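PDB 5F8V: aminotransferase, class V family protein from Trichomonas vaginalis, which probably catalyses pyridoxal 5'-phosphate-dependent transamination between O-phospho-L-serine and 2-oxoglutarate, the second step of serine biosynthesis from 3-phosphoglycerate. Local coordinates for residues F258-I261 and E262-G266; A347-Y350 and N351-M355; T230-Y233 and R234-V237; S83-P86 and F87-G91. All blocks are in the same frame, centred on the assembly; numbering follows the deposited sequence.

The four contacts form two touching pairs on the chain. Contacts 1 and 2 have centres 15 Å apart and meet where the Trp260 ring, through CH2, lies 3.9 Å from Asn351 O. Both reach the segment just after Lys202, the lysine that carries pyridoxal phosphate: Phe258 packs on Phe204, while Asn203 borders Tyr350 and bonds to the backbone of Asn351. Contacts 3 and 4 have centres 11 Å apart and are joined through the amide of Asn88, with ND2 2.8 Å from Met231 O and OD1 2.9 Å from Arg234 NH1, both probable hydrogen bonds. Contact 4 lies 33 Å from contacts 1 and 2, centre to centre, and both contacts 3 and 4 touch the second subunit.

Contact 1: F258-I261 and E262-G266; sequences FKWI and EEKGG
Lys264 lays the aliphatic part of its side chain over one face of the Trp260 indole. CG makes the CH-pi contact, 4.1 Å from the centroid of the five-membered ring and displaced toward the rim, and CE follows the ring to a point 3.4 Å from Trp260 NE1. Two successive turns produce this path: Lys264 places CG beside its backbone N and then bends at chi2 (-65°), which turns the chain outward across the indole. The indole meets it because Trp260 CG stands anti to the backbone N (chi1 175°). One residue earlier, Glu263 keeps CG 3.4 Å from Lys259 O, and its extended chain continues outward to a salt bridge with Arg23. Glu262 runs past Phe258 O in a similar manner and pairs with Arg58.

The backbone closes helix 248-263 in a Schellman motif. Glu263 N bonds to Lys259 O at 2.9 Å in ordinary helical fashion, whereas Gly266 N reaches back to Ile261 O at 3.1 Å and Gly265 N to Glu262 O at 3.1 Å. Gly265 supplies the positive phi (111°) that this reversal needs, a conformation that favours glycine. Gly266 then serves as the N-cap of the next helix, so only residues 264-266 lie between helix 248-263 and helix 267-286.

Helix 46-63 covers the side of Phe258 and Glu262, and helix 18-26 that of Trp260 and Glu263, while Ile261 packs on Leu267 and Met270 of helix 267-286.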
loop_
_atom_site.group_PDB
_atom_site.type_symbol
_atom_site.label_atom_id
_atom_site.label_comp_id
_atom_site.label_asym_id
_atom_site.label_seq_id
_atom_site.Cartn_x
_atom_site.Cartn_y
_atom_site.Cartn_z
ATOM N N PHE A 258 -2.380 5.734 -17.366
ATOM C CA PHE A 258 -1.402 5.489 -18.445
ATOM C C PHE A 258 -2.073 5.602 -19.826
ATOM O O PHE A 258 -1.560 6.270 -20.726
ATOM C CB PHE A 258 -0.709 4.122 -18.307
ATOM C CG PHE A 258 0.075 3.929 -17.021
ATOM C CD1 PHE A 258 0.530 5.004 -16.246
ATOM C CD2 PHE A 258 0.381 2.643 -16.596
ATOM C CE1 PHE A 258 1.243 4.780 -15.069
ATOM C CE2 PHE A 258 1.093 2.422 -15.426
ATOM C CZ PHE A 258 1.519 3.490 -14.659
ATOM N N LYS A 259 -3.237 4.979 -19.963
ATOM C CA LYS A 259 -4.025 5.073 -21.194
ATOM C C LYS A 259 -4.372 6.535 -21.477
ATOM O O LYS A 259 -4.194 7.019 -22.587
ATOM C CB LYS A 259 -5.323 4.266 -21.088
ATOM C CG LYS A 259 -5.164 2.763 -20.922
ATOM C CD LYS A 259 -6.475 2.144 -20.452
ATOM C CE LYS A 259 -6.344 0.659 -20.197
ATOM N NZ LYS A 259 -7.530 0.099 -19.490
ATOM N N TRP A 260 -4.860 7.240 -20.463
ATOM C CA TRP A 260 -5.190 8.654 -20.630
ATOM C C TRP A 260 -3.995 9.483 -21.125
ATOM O O TRP A 260 -4.168 10.328 -21.991
ATOM C CB TRP A 260 -5.783 9.240 -19.349
ATOM C CG TRP A 260 -6.022 10.703 -19.412
ATOM C CD1 TRP A 260 -7.135 11.344 -19.890
ATOM C CD2 TRP A 260 -5.137 11.721 -18.965
ATOM N NE1 TRP A 260 -6.985 12.703 -19.768
ATOM C CE2 TRP A 260 -5.767 12.960 -19.199
ATOM C CE3 TRP A 260 -3.863 11.708 -18.391
ATOM C CZ2 TRP A 260 -5.163 14.175 -18.887
ATOM C CZ3 TRP A 260 -3.258 12.931 -18.072
ATOM C CH2 TRP A 260 -3.912 14.138 -18.319
ATOM N N ILE A 261 -2.804 9.225 -20.595
ATOM C CA ILE A 261 -1.587 9.905 -21.048
ATOM C C ILE A 261 -1.297 9.592 -22.517
ATOM O O ILE A 261 -0.923 10.486 -23.275
ATOM C CB ILE A 261 -0.352 9.536 -20.192
ATOM C CG1 ILE A 261 -0.509 10.060 -18.758
ATOM C CG2 ILE A 261 0.927 10.116 -20.799
ATOM C CD1 ILE A 261 0.522 9.530 -17.784
ATOM N N GLU A 262 -1.457 8.328 -22.907
ATOM C CA GLU A 262 -1.261 7.940 -24.315
ATOM C C GLU A 262 -2.253 8.656 -25.229
ATOM O O GLU A 262 -1.871 9.136 -26.303
ATOM C CB GLU A 262 -1.351 6.425 -24.499
ATOM C CG GLU A 262 -0.175 5.689 -23.891
ATOM C CD GLU A 262 -0.242 4.186 -24.097
ATOM O OE1 GLU A 262 -1.293 3.574 -23.813
ATOM O OE2 GLU A 262 0.780 3.606 -24.522
ATOM N N GLU A 263 -3.506 8.758 -24.782
ATOM C CA GLU A 263 -4.567 9.445 -25.534
ATOM C C GLU A 263 -4.228 10.918 -25.797
ATOM O O GLU A 263 -4.578 11.456 -26.853
ATOM C CB GLU A 263 -5.925 9.339 -24.808
ATOM C CG GLU A 263 -6.531 7.938 -24.813
ATOM C CD GLU A 263 -7.651 7.725 -23.797
ATOM O OE1 GLU A 263 -8.260 8.700 -23.304
ATOM O OE2 GLU A 263 -7.941 6.549 -23.499
ATOM N N LYS A 264 -3.552 11.553 -24.839
ATOM C CA LYS A 264 -3.150 12.966 -24.945
ATOM C C LYS A 264 -1.808 13.218 -25.656
ATOM O O LYS A 264 -1.360 14.369 -25.717
ATOM C CB LYS A 264 -3.136 13.611 -23.546
ATOM C CG LYS A 264 -4.469 13.546 -22.804
ATOM C CD LYS A 264 -5.555 14.353 -23.503
ATOM C CE LYS A 264 -6.857 14.331 -22.719
ATOM N NZ LYS A 264 -7.923 15.067 -23.454
ATOM N N GLY A 265 -1.169 12.169 -26.194
ATOM C CA GLY A 265 0.011 12.334 -27.060
ATOM C C GLY A 265 1.346 11.859 -26.501
ATOM O O GLY A 265 2.369 11.994 -27.168
ATOM N N GLY A 266 1.340 11.288 -25.298
ATOM C CA GLY A 266 2.542 10.715 -24.697
ATOM C C GLY A 266 3.266 11.688 -23.792
ATOM O O GLY A 266 2.759 12.769 -23.493
#

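Contact 2: A347-Y350 and N351-M355; sequences ASCY and NACPM
Cys349 and Cys353 supply the apolar part of this turn, and their side chains lie against each other. Cys353 SG sits 3.8 Å from Cys349 CB and also 3.8 Å from Cys349 SG, far too long for a disulfide, so the two sulfurs are in van der Waals contact. Cys353 directs SG anti to its own nitrogen (chi1 175°), while its CB packs against the backbone of the other cysteine, 3.7 Å from Cys349 CA.

Among the polar contacts, one hydrogen bond closes the type I beta turn from Tyr350 to Cys353: Cys353 N donates to Tyr350 O at 3.0 Å. It is nearly straight at the hydrogen (160°), but the donor stands well above the carbonyl plane. Tyr350 O is gripped a second time by Lys277 NZ, which also bonds to Cys353 O and so ties both ends of the turn. The buried amide of Asn351 is held at both ends, ND2 giving to Leu183 O and OD1 accepting from Asn274 ND2; Tyr350 OH bonds to Ala11 O and Asn304 ND2.

The turn links strand 345-348, which pairs with strand 304-307, to helix 355-367, whose N-cap is Pro354. Asn351 wedges between helices 248-263 and 267-286, whereas Cys349 packs on Val358 of the helix that follows.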
loop_
_atom_site.group_PDB
_atom_site.type_symbol
_atom_site.label_atom_id
_atom_site.label_comp_id
_atom_site.label_asym_id
_atom_site.label_seq_id
_atom_site.Cartn_x
_atom_site.Cartn_y
_atom_site.Cartn_z
ATOM N N ALA A 347 1.382 26.511 -5.906
ATOM C CA ALA A 347 0.548 25.871 -6.920
ATOM C C ALA A 347 1.241 24.583 -7.325
ATOM O O ALA A 347 2.365 24.616 -7.840
ATOM C CB ALA A 347 0.381 26.773 -8.129
ATOM N N SER A 348 0.586 23.456 -7.062
ATOM C CA SER A 348 1.020 22.154 -7.558
ATOM C C SER A 348 0.127 21.817 -8.745
ATOM O O SER A 348 -1.094 21.807 -8.604
ATOM C CB SER A 348 0.914 21.096 -6.460
ATOM O OG SER A 348 1.740 21.418 -5.358
ATOM N N CYS A 349 0.743 21.594 -9.912
ATOM C CA CYS A 349 0.040 21.405 -11.190
ATOM C C CYS A 349 0.647 20.230 -11.944
ATOM O O CYS A 349 1.568 20.388 -12.747
ATOM C CB CYS A 349 0.134 22.660 -12.067
ATOM S SG CYS A 349 -0.467 24.176 -11.282
ATOM N N TYR A 350 0.124 19.043 -11.670
ATOM C CA TYR A 350 0.623 17.829 -12.294
ATOM C C TYR A 350 -0.074 17.656 -13.638
ATOM O O TYR A 350 -0.779 18.563 -14.090
ATOM C CB TYR A 350 0.403 16.645 -11.356
ATOM C CG TYR A 350 1.051 16.839 -10.004
ATOM C CD1 TYR A 350 2.433 16.791 -9.870
ATOM C CD2 TYR A 350 0.285 17.070 -8.859
ATOM C CE1 TYR A 350 3.043 16.965 -8.637
ATOM C CE2 TYR A 350 0.885 17.252 -7.623
ATOM C CZ TYR A 350 2.267 17.189 -7.518
ATOM O OH TYR A 350 2.895 17.359 -6.304
ATOM N N ASN A 351 0.142 16.511 -14.285
ATOM C CA ASN A 351 -0.445 16.217 -15.599
ATOM C C ASN A 351 -1.926 16.562 -15.688
ATOM O O ASN A 351 -2.353 17.285 -16.592
ATOM C CB ASN A 351 -0.243 14.733 -15.955
ATOM C CG ASN A 351 1.207 14.385 -16.279
ATOM O OD1 ASN A 351 2.078 15.261 -16.392
ATOM N ND2 ASN A 351 1.476 13.088 -16.421
ATOM N N ALA A 352 -2.693 16.084 -14.714
ATOM C CA ALA A 352 -4.153 16.188 -14.740
ATOM C C ALA A 352 -4.690 17.568 -14.323
ATOM O O ALA A 352 -5.902 17.762 -14.312
ATOM C CB ALA A 352 -4.762 15.112 -13.858
ATOM N N CYS A 353 -3.811 18.507 -13.959
ATOM C CA CYS A 353 -4.240 19.841 -13.549
ATOM C C CYS A 353 -4.751 20.591 -14.782
ATOM O O CYS A 353 -3.967 20.878 -15.681
ATOM C CB CYS A 353 -3.110 20.619 -12.887
ATOM S SG CYS A 353 -3.604 22.322 -12.524
ATOM N N PRO A 354 -6.067 20.878 -14.847
ATOM C CA PRO A 354 -6.604 21.469 -16.083
ATOM C C PRO A 354 -6.079 22.875 -16.344
ATOM O O PRO A 354 -5.819 23.614 -15.401
ATOM C CB PRO A 354 -8.124 21.517 -15.832
ATOM C CG PRO A 354 -8.361 20.630 -14.662
ATOM C CD PRO A 354 -7.119 20.742 -13.830
ATOM N N MET A 355 -5.944 23.238 -17.617
ATOM C CA MET A 355 -5.514 24.591 -17.985
ATOM C C MET A 355 -6.491 25.642 -17.438
ATOM O O MET A 355 -6.094 26.744 -17.078
ATOM C CB MET A 355 -5.376 24.725 -19.510
ATOM C CG MET A 355 -5.057 26.131 -20.009
ATOM S SD MET A 355 -3.605 26.870 -19.229
ATOM C CE MET A 355 -2.314 26.087 -20.197
#

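Contact 3: T230-Y233 and R234-V237; sequences TMDY and RIQV
Helix 233-238 starts at the N-cap Asp232, directly after a short 3-10 turn, with a backbone bond from Val237 N to Tyr233 O at 2.9 Å, preceded by a weak one from Gln236 N to Asp232 O. The cap is made by the side chain of Asp232. With CG anti to the backbone N (chi1 -174°), the carboxylate swings toward the opening turn, and Asp232 OD1 accepts from Arg234 N at 3.2 Å. Asp232 OD1 takes a second, shorter bond from Arg234 NH1 at 2.8 Å, which forms a salt bridge. The two donors arrive from opposite faces of the carboxylate plane. NH1 approaches on the syn side, with OD1 close to the guanidinium plane, although the two flat groups are inclined to each other by 60°. Asp232 OD2 rests against the methyl Ile235 CD1 at 3.5 Å; the two side chains cross at about a right angle.

A second link ties the helix to the turn before it. Gln236 bends at chi2 (-62°) and folds back along the chain, so that NE2 donates to Thr230 O at 2.7 Å. This bond is almost straight and uses a lone pair in the carbonyl plane, with the acceptor also in the plane of the amide.

Arg234 is held further by Arg221 O, and Tyr233 OH by Gln81. Tyr233 packs between helix 78-89 and strand 209-215, Val237 lies on strand 69-75, and Met231 meets Met231 of the second subunit.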
loop_
_atom_site.group_PDB
_atom_site.type_symbol
_atom_site.label_atom_id
_atom_site.label_comp_id
_atom_site.label_asym_id
_atom_site.label_seq_id
_atom_site.Cartn_x
_atom_site.Cartn_y
_atom_site.Cartn_z
ATOM N N THR A 230 9.537 -8.880 1.519
ATOM C CA THR A 230 8.759 -8.172 0.459
ATOM C C THR A 230 9.458 -6.913 -0.070
ATOM O O THR A 230 9.118 -6.430 -1.153
ATOM C CB THR A 230 7.325 -7.776 0.908
ATOM O OG1 THR A 230 7.379 -7.023 2.128
ATOM C CG2 THR A 230 6.457 -9.010 1.102
ATOM N N MET A 231 10.407 -6.378 0.701
ATOM C CA MET A 231 11.200 -5.218 0.296
ATOM C C MET A 231 12.518 -5.577 -0.406
ATOM O O MET A 231 13.295 -4.673 -0.751
ATOM C CB MET A 231 11.493 -4.341 1.522
ATOM C CG MET A 231 10.250 -3.769 2.190
ATOM S SD MET A 231 10.603 -2.950 3.756
ATOM C CE MET A 231 11.720 -1.659 3.226
ATOM N N ASP A 232 12.785 -6.872 -0.593
ATOM C CA ASP A 232 13.903 -7.330 -1.415
ATOM C C ASP A 232 13.389 -7.341 -2.841
ATOM O O ASP A 232 12.510 -8.140 -3.179
ATOM C CB ASP A 232 14.359 -8.729 -0.981
ATOM C CG ASP A 232 15.621 -9.210 -1.708
ATOM O OD1 ASP A 232 15.999 -8.672 -2.777
ATOM O OD2 ASP A 232 16.238 -10.166 -1.202
ATOM N N TYR A 233 13.920 -6.449 -3.673
ATOM C CA TYR A 233 13.386 -6.258 -5.015
ATOM C C TYR A 233 13.598 -7.479 -5.925
ATOM O O TYR A 233 12.816 -7.686 -6.849
ATOM C CB TYR A 233 13.949 -4.993 -5.671
ATOM C CG TYR A 233 13.525 -3.665 -5.045
ATOM C CD1 TYR A 233 12.188 -3.391 -4.725
ATOM C CD2 TYR A 233 14.465 -2.660 -4.815
ATOM C CE1 TYR A 233 11.813 -2.166 -4.170
ATOM C CE2 TYR A 233 14.102 -1.438 -4.264
ATOM C CZ TYR A 233 12.782 -1.187 -3.946
ATOM O OH TYR A 233 12.451 0.046 -3.404
ATOM N N ARG A 234 14.637 -8.273 -5.657
ATOM C CA ARG A 234 14.840 -9.571 -6.330
ATOM C C ARG A 234 13.642 -10.487 -6.136
ATOM O O ARG A 234 13.173 -11.103 -7.090
ATOM C CB ARG A 234 16.080 -10.291 -5.780
ATOM C CG ARG A 234 17.390 -9.605 -6.110
ATOM C CD ARG A 234 18.448 -9.811 -5.035
ATOM N NE ARG A 234 19.415 -8.721 -5.090
ATOM C CZ ARG A 234 19.215 -7.490 -4.619
ATOM N NH1 ARG A 234 18.075 -7.157 -4.006
ATOM N NH2 ARG A 234 20.175 -6.580 -4.746
ATOM N N ILE A 235 13.151 -10.564 -4.896
ATOM C CA ILE A 235 11.962 -11.368 -4.573
ATOM C C ILE A 235 10.741 -10.868 -5.365
ATOM O O ILE A 235 9.974 -11.680 -5.872
ATOM C CB ILE A 235 11.699 -11.441 -3.031
ATOM C CG1 ILE A 235 12.493 -12.590 -2.394
ATOM C CG2 ILE A 235 10.228 -11.689 -2.697
ATOM C CD1 ILE A 235 13.987 -12.526 -2.603
ATOM N N GLN A 236 10.573 -9.545 -5.476
ATOM C CA GLN A 236 9.485 -8.962 -6.283
ATOM C C GLN A 236 9.591 -9.359 -7.759
ATOM O O GLN A 236 8.620 -9.829 -8.347
ATOM C CB GLN A 236 9.457 -7.424 -6.174
ATOM C CG GLN A 236 9.057 -6.874 -4.810
ATOM C CD GLN A 236 7.650 -7.250 -4.387
ATOM O OE1 GLN A 236 6.786 -7.546 -5.218
ATOM N NE2 GLN A 236 7.413 -7.251 -3.082
ATOM N N VAL A 237 10.780 -9.181 -8.333
ATOM C CA VAL A 237 11.044 -9.521 -9.744
ATOM C C VAL A 237 10.779 -11.015 -9.996
ATOM O O VAL A 237 10.039 -11.375 -10.912
ATOM C CB VAL A 237 12.497 -9.151 -10.146
ATOM C CG1 VAL A 237 12.867 -9.712 -11.517
ATOM C CG2 VAL A 237 12.697 -7.634 -10.117
#

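Contact 4: S83-P86 and F87-G91; sequences SAIP and FNFIG
Asn88 folds back on Ala84 one turn earlier in helix 78-89, a proline-kinked helix of the large, PLP-binding domain of this fold type I aminotransferase. The tight part is here: Ala84 O accepts both Asn88 N at 3.0 Å and the side-chain ND2 at 2.8 Å. The backbone donor comes nearly end-on to the carbonyl, whereas ND2 stands above its plane and makes an almost straight bond (168°). Asn88 CG lies beside its own backbone N (chi1 -79°), which brings the amide alongside the helix. On another side, the ring of Phe89 receives Ile85 CD1 at its edge, in plane, with CE2 3.8 Å away, while Asn88 CB covers one ring face.

All these side chains are buried, so the looser side is the C-terminal end of the segment, where bonding weakens, and not a solvent face. Pro86 has no N-H to give to the preceding turn, which kinks the axis, and its own carbonyl receives only a weak bond from Ile90 N. The chain then turns away at Gly91, which has positive phi.

Ile85 and Phe89 lie against Tyr150 and Ile175 of the central sheet, and Phe87 makes an edge-to-face pair with Phe117 and touches Phe226 of the second subunit. Ile90 extends alongside Pro86, with Ile90 CD1 3.7 Å from Pro86 CB.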
loop_
_atom_site.group_PDB
_atom_site.type_symbol
_atom_site.label_atom_id
_atom_site.label_comp_id
_atom_site.label_asym_id
_atom_site.label_seq_id
_atom_site.Cartn_x
_atom_site.Cartn_y
_atom_site.Cartn_z
ATOM N N SER A 83 13.893 3.457 2.601
ATOM C CA SER A 83 14.473 2.384 3.403
ATOM C C SER A 83 14.993 1.249 2.524
ATOM O O SER A 83 16.112 0.770 2.726
ATOM C CB SER A 83 13.442 1.834 4.372
ATOM O OG SER A 83 12.845 2.869 5.123
ATOM N N ALA A 84 14.194 0.842 1.543
ATOM C CA ALA A 84 14.528 -0.300 0.692
ATOM C C ALA A 84 15.743 -0.058 -0.200
ATOM O O ALA A 84 16.483 -0.993 -0.485
ATOM C CB ALA A 84 13.322 -0.724 -0.142
ATOM N N ILE A 85 15.965 1.188 -0.620
ATOM C CA ILE A 85 17.077 1.507 -1.522
ATOM C C ILE A 85 18.441 1.022 -0.976
ATOM O O ILE A 85 19.120 0.237 -1.652
ATOM C CB ILE A 85 17.106 3.019 -1.916
ATOM C CG1 ILE A 85 15.919 3.389 -2.837
ATOM C CG2 ILE A 85 18.432 3.410 -2.566
ATOM C CD1 ILE A 85 15.824 2.663 -4.169
ATOM N N PRO A 86 18.846 1.470 0.234
ATOM C CA PRO A 86 20.132 0.989 0.746
ATOM C C PRO A 86 20.182 -0.514 1.046
ATOM O O PRO A 86 21.208 -1.135 0.773
ATOM C CB PRO A 86 20.358 1.830 2.016
ATOM C CG PRO A 86 19.021 2.378 2.375
ATOM C CD PRO A 86 18.301 2.547 1.075
ATOM N N PHE A 87 19.106 -1.091 1.582
ATOM C CA PHE A 87 19.021 -2.553 1.756
ATOM C C PHE A 87 19.391 -3.283 0.467
ATOM O O PHE A 87 20.171 -4.236 0.503
ATOM C CB PHE A 87 17.622 -3.014 2.183
ATOM C CG PHE A 87 17.387 -2.973 3.656
ATOM C CD1 PHE A 87 18.073 -3.841 4.509
ATOM C CD2 PHE A 87 16.471 -2.075 4.209
ATOM C CE1 PHE A 87 17.863 -3.800 5.872
ATOM C CE2 PHE A 87 16.258 -2.038 5.577
ATOM C CZ PHE A 87 16.952 -2.906 6.409
ATOM N N ASN A 88 18.857 -2.790 -0.657
ATOM C CA ASN A 88 18.974 -3.441 -1.963
ATOM C C ASN A 88 20.230 -3.132 -2.779
ATOM O O ASN A 88 20.658 -3.977 -3.567
ATOM C CB ASN A 88 17.736 -3.112 -2.828
ATOM C CG ASN A 88 16.526 -3.956 -2.470
ATOM O OD1 ASN A 88 16.364 -5.068 -2.978
ATOM N ND2 ASN A 88 15.650 -3.424 -1.617
ATOM N N PHE A 89 20.801 -1.933 -2.629
ATOM C CA PHE A 89 21.805 -1.435 -3.589
ATOM C C PHE A 89 23.165 -0.989 -3.042
ATOM O O PHE A 89 24.029 -0.586 -3.829
ATOM C CB PHE A 89 21.215 -0.282 -4.417
ATOM C CG PHE A 89 19.975 -0.647 -5.181
ATOM C CD1 PHE A 89 19.983 -1.694 -6.106
ATOM C CD2 PHE A 89 18.793 0.079 -5.006
ATOM C CE1 PHE A 89 18.837 -2.019 -6.814
ATOM C CE2 PHE A 89 17.652 -0.245 -5.715
ATOM C CZ PHE A 89 17.677 -1.294 -6.620
ATOM N N ILE A 90 23.372 -1.035 -1.727
ATOM C CA ILE A 90 24.713 -0.818 -1.175
ATOM C C ILE A 90 25.667 -1.902 -1.698
ATOM O O ILE A 90 26.796 -1.608 -2.078
ATOM C CB ILE A 90 24.712 -0.794 0.375
ATOM C CG1 ILE A 90 24.057 0.504 0.865
ATOM C CG2 ILE A 90 26.134 -0.905 0.936
ATOM C CD1 ILE A 90 23.763 0.530 2.347
ATOM N N GLY A 91 25.191 -3.142 -1.723
ATOM C CA GLY A 91 26.016 -4.295 -2.059
ATOM C C GLY A 91 27.146 -4.425 -1.054
ATOM O O GLY A 91 26.916 -4.359 0.153
#